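Local atomic coordinates of metal-independent carbonic anhydrase (Nostoc sp. PCC 7120 = FACHB-418, PDB entry 7C5W), a protein that catalyses the hydration of carbon dioxide to bicarbonate without any metal cofactor, working as a tetramer built from two dimers. Residues Asn21-Gln33 and Ile121-Thr135. Numbering follows the deposited sequence.
Sequences NRAITESEVLAAQ and IKNAAIFITGNTATT
I24 N donates to G130 O (3.0 Å), tying the chain just ahead of helix 26-33 to the turn between strands 125-128 and 132-135. Past this tie the helix lies over the hairpin, its axis 9.7 Å from that of strand 132-135 at an angle of 58°. G130, which carries the acceptor, has backbone angles at which a side chain would jam against the preceding carbonyl. T25 caps the helix through OG1, which accepts from E28 N, while E28 OE1 takes T25 N in return: a capping box. Ahead of the helix, I24 CD1 reaches the backbone at N131 O and T132 CA. Beneath the first turn, V29 lies along strand 132-135: CG1, anti to the backbone N (chi1 172°), is sent tight against T135 CG2 (3.3 Å), leaving CG2 for A133 CB (3.5 Å). I128 CD1 lies near E26 N, and the L30 and I126 side chains cross at about a right angle, touching through CD2 and CD1. Helix 26-50 packs on one face of a curved mixed sheet, here on its antiparallel hairpin 116-128/132-143; a classic beta bulge, A124 and A125 opposite M136, lies where the chain turns a corner, and N123 just before it faces the helix. There Q33 and N123 meet head-on, their amides nearly coplanar (26° apart) and joined by two almost straight bonds: N123 ND2 to Q33 OE1 (2.7 Å), on a lone pair, and Q33 NE2 to N123 OD1 (2.8 Å). Q33 NE2 also gives a weak bond to T135 OG1, while I121 CG2 packs on Q33 OE1 (3.3 Å). A leucine in place of Q33 would probably leave both polar atoms of the N123 amide without their mates. At the far end the R22 side chain runs alongside that of N131, and R22 NH2 forms a salt bridge with D161.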
# COMPACT_ATOMS: atom_id res chain seq x y z
N ASN A 21 3.62 0.40 -12.58
CA ASN A 21 4.17 -0.37 -11.44
C ASN A 21 4.67 0.59 -10.36
O ASN A 21 5.80 1.07 -10.48
CB ASN A 21 5.27 -1.34 -11.88
CG ASN A 21 5.64 -2.28 -10.76
OD1 ASN A 21 5.02 -2.25 -9.69
ND2 ASN A 21 6.64 -3.11 -10.98
N ARG A 22 3.86 0.82 -9.34
CA ARG A 22 4.20 1.66 -8.16
C ARG A 22 4.89 0.83 -7.07
O ARG A 22 5.32 1.41 -6.06
CB ARG A 22 2.93 2.25 -7.58
CG ARG A 22 2.15 3.07 -8.59
CD ARG A 22 1.36 4.13 -7.88
NE ARG A 22 1.73 5.44 -8.35
CZ ARG A 22 2.19 6.41 -7.59
NH1 ARG A 22 2.35 6.25 -6.29
NH2 ARG A 22 2.47 7.57 -8.14
N ALA A 23 4.97 -0.49 -7.26
CA ALA A 23 5.62 -1.41 -6.30
C ALA A 23 7.13 -1.25 -6.42
O ALA A 23 7.61 -0.93 -7.50
CB ALA A 23 5.19 -2.84 -6.59
N ILE A 24 7.85 -1.51 -5.33
CA ILE A 24 9.33 -1.57 -5.29
C ILE A 24 9.75 -3.04 -5.45
O ILE A 24 9.12 -3.91 -4.83
CB ILE A 24 9.86 -0.95 -3.98
CG1 ILE A 24 9.49 0.54 -3.87
CG2 ILE A 24 11.35 -1.18 -3.83
CD1 ILE A 24 9.73 1.15 -2.51
N THR A 25 10.80 -3.28 -6.24
CA THR A 25 11.49 -4.59 -6.38
C THR A 25 12.72 -4.61 -5.48
O THR A 25 13.21 -3.52 -5.12
CB THR A 25 11.96 -4.84 -7.82
OG1 THR A 25 13.06 -3.95 -8.04
CG2 THR A 25 10.87 -4.62 -8.85
N GLU A 26 13.20 -5.81 -5.16
CA GLU A 26 14.43 -6.04 -4.37
C GLU A 26 15.59 -5.25 -4.99
O GLU A 26 16.33 -4.60 -4.23
CB GLU A 26 14.74 -7.54 -4.32
CG GLU A 26 15.94 -7.87 -3.46
CD GLU A 26 16.11 -9.36 -3.18
OE1 GLU A 26 16.81 -9.69 -2.19
OE2 GLU A 26 15.52 -10.17 -3.94
N SER A 27 15.74 -5.29 -6.32
CA SER A 27 16.90 -4.71 -7.04
C SER A 27 16.88 -3.18 -6.92
O SER A 27 17.96 -2.58 -6.75
CB SER A 27 16.96 -5.18 -8.48
OG SER A 27 15.99 -4.50 -9.27
N GLU A 28 15.69 -2.56 -7.00
CA GLU A 28 15.48 -1.11 -6.75
C GLU A 28 15.94 -0.74 -5.33
O GLU A 28 16.54 0.34 -5.17
CB GLU A 28 14.00 -0.76 -6.91
CG GLU A 28 13.56 -0.59 -8.36
CD GLU A 28 12.07 -0.33 -8.52
OE1 GLU A 28 11.29 -0.79 -7.67
OE2 GLU A 28 11.69 0.32 -9.50
N VAL A 29 15.67 -1.58 -4.33
CA VAL A 29 16.05 -1.31 -2.91
C VAL A 29 17.58 -1.35 -2.80
O VAL A 29 18.15 -0.42 -2.21
CB VAL A 29 15.41 -2.31 -1.93
CG1 VAL A 29 15.95 -2.13 -0.52
CG2 VAL A 29 13.89 -2.20 -1.93
N LEU A 30 18.21 -2.40 -3.34
CA LEU A 30 19.68 -2.58 -3.26
C LEU A 30 20.36 -1.40 -3.98
O LEU A 30 21.33 -0.85 -3.43
CB LEU A 30 20.08 -3.93 -3.86
CG LEU A 30 19.52 -5.15 -3.13
CD1 LEU A 30 20.09 -6.44 -3.72
CD2 LEU A 30 19.81 -5.08 -1.63
N ALA A 31 19.83 -1.01 -5.13
CA ALA A 31 20.32 0.14 -5.93
C ALA A 31 20.25 1.42 -5.08
O ALA A 31 21.29 2.09 -4.99
CB ALA A 31 19.53 0.27 -7.20
N ALA A 32 19.10 1.73 -4.48
CA ALA A 32 18.90 2.94 -3.65
C ALA A 32 19.85 2.93 -2.43
O ALA A 32 20.39 3.99 -2.12
CB ALA A 32 17.45 3.06 -3.24
N GLN A 33 20.05 1.77 -1.79
CA GLN A 33 21.04 1.62 -0.69
C GLN A 33 22.42 2.06 -1.20
O GLN A 33 23.05 2.89 -0.53
CB GLN A 33 21.11 0.17 -0.17
CG GLN A 33 19.89 -0.27 0.64
CD GLN A 33 20.16 -1.58 1.35
OE1 GLN A 33 20.62 -2.55 0.74
NE2 GLN A 33 19.92 -1.62 2.65
N ILE A 121 27.18 -2.34 2.40
CA ILE A 121 25.82 -2.64 2.93
C ILE A 121 25.73 -4.12 3.30
O ILE A 121 25.97 -4.95 2.41
CB ILE A 121 24.73 -2.28 1.92
CG1 ILE A 121 25.01 -0.94 1.21
CG2 ILE A 121 23.36 -2.30 2.59
CD1 ILE A 121 24.97 0.25 2.12
N LYS A 122 25.38 -4.42 4.55
CA LYS A 122 25.19 -5.80 5.06
C LYS A 122 23.78 -5.94 5.63
O LYS A 122 23.59 -5.75 6.86
CB LYS A 122 26.25 -6.16 6.11
CG LYS A 122 27.64 -6.37 5.54
CD LYS A 122 28.45 -7.40 6.28
CE LYS A 122 29.73 -7.76 5.54
NZ LYS A 122 30.30 -9.04 6.03
N ASN A 123 22.82 -6.27 4.77
CA ASN A 123 21.39 -6.39 5.12
C ASN A 123 21.19 -7.64 5.98
O ASN A 123 21.77 -8.69 5.67
CB ASN A 123 20.53 -6.38 3.85
CG ASN A 123 20.57 -5.03 3.17
OD1 ASN A 123 20.66 -4.01 3.85
ND2 ASN A 123 20.49 -5.01 1.85
N ALA A 124 20.41 -7.50 7.05
CA ALA A 124 19.93 -8.62 7.88
C ALA A 124 18.55 -9.05 7.37
O ALA A 124 18.25 -10.25 7.45
CB ALA A 124 19.90 -8.20 9.33
N ALA A 125 17.75 -8.11 6.87
CA ALA A 125 16.35 -8.36 6.43
C ALA A 125 15.82 -7.20 5.60
O ALA A 125 16.24 -6.05 5.82
CB ALA A 125 15.47 -8.60 7.63
N ILE A 126 14.89 -7.51 4.69
CA ILE A 126 14.20 -6.53 3.81
C ILE A 126 12.70 -6.81 3.89
O ILE A 126 12.31 -7.99 3.83
CB ILE A 126 14.73 -6.63 2.36
CG1 ILE A 126 16.24 -6.40 2.30
CG2 ILE A 126 13.98 -5.70 1.42
CD1 ILE A 126 16.81 -6.46 0.91
N PHE A 127 11.88 -5.77 4.04
CA PHE A 127 10.40 -5.90 4.03
C PHE A 127 9.86 -4.94 2.97
O PHE A 127 9.98 -3.72 3.11
CB PHE A 127 9.84 -5.71 5.45
CG PHE A 127 8.48 -6.32 5.68
CD1 PHE A 127 7.38 -5.91 4.94
CD2 PHE A 127 8.29 -7.28 6.67
CE1 PHE A 127 6.12 -6.45 5.19
CE2 PHE A 127 7.04 -7.83 6.89
CZ PHE A 127 5.95 -7.41 6.16
N ILE A 128 9.33 -5.50 1.89
CA ILE A 128 8.63 -4.73 0.83
C ILE A 128 7.14 -4.82 1.12
O ILE A 128 6.58 -5.93 1.03
CB ILE A 128 9.01 -5.25 -0.56
CG1 ILE A 128 10.51 -5.17 -0.79
CG2 ILE A 128 8.23 -4.53 -1.65
CD1 ILE A 128 10.96 -5.81 -2.08
N THR A 129 6.55 -3.68 1.50
CA THR A 129 5.12 -3.51 1.86
C THR A 129 4.35 -2.92 0.68
O THR A 129 3.31 -2.29 0.93
CB THR A 129 4.97 -2.54 3.04
OG1 THR A 129 5.40 -1.26 2.58
CG2 THR A 129 5.78 -2.94 4.24
N GLY A 130 4.88 -3.06 -0.54
CA GLY A 130 4.24 -2.59 -1.79
C GLY A 130 4.88 -1.31 -2.31
O GLY A 130 5.91 -1.39 -3.01
N ASN A 131 4.29 -0.17 -1.97
CA ASN A 131 4.77 1.16 -2.40
C ASN A 131 6.05 1.55 -1.65
O ASN A 131 6.79 2.44 -2.14
CB ASN A 131 3.68 2.21 -2.18
CG ASN A 131 3.73 3.27 -3.25
OD1 ASN A 131 4.18 4.38 -2.99
ND2 ASN A 131 3.30 2.91 -4.45
N THR A 132 6.30 0.95 -0.49
CA THR A 132 7.50 1.23 0.35
C THR A 132 8.26 -0.06 0.58
O THR A 132 7.73 -1.15 0.28
CB THR A 132 7.13 1.91 1.68
OG1 THR A 132 6.64 0.91 2.57
CG2 THR A 132 6.11 3.01 1.52
N ALA A 133 9.48 0.07 1.09
CA ALA A 133 10.42 -1.03 1.39
C ALA A 133 11.33 -0.58 2.54
O ALA A 133 11.90 0.52 2.45
CB ALA A 133 11.18 -1.41 0.15
N THR A 134 11.42 -1.39 3.59
CA THR A 134 12.27 -1.15 4.77
C THR A 134 13.45 -2.13 4.70
O THR A 134 13.22 -3.28 4.33
CB THR A 134 11.44 -1.25 6.05
OG1 THR A 134 10.27 -0.47 5.85
CG2 THR A 134 12.16 -0.76 7.28
N THR A 135 14.66 -1.66 5.00
CA THR A 135 15.88 -2.50 5.16
C THR A 135 16.41 -2.29 6.57
O THR A 135 16.28 -1.17 7.09
CB THR A 135 16.96 -2.18 4.11
OG1 THR A 135 17.55 -0.91 4.40
CG2 THR A 135 16.42 -2.21 2.70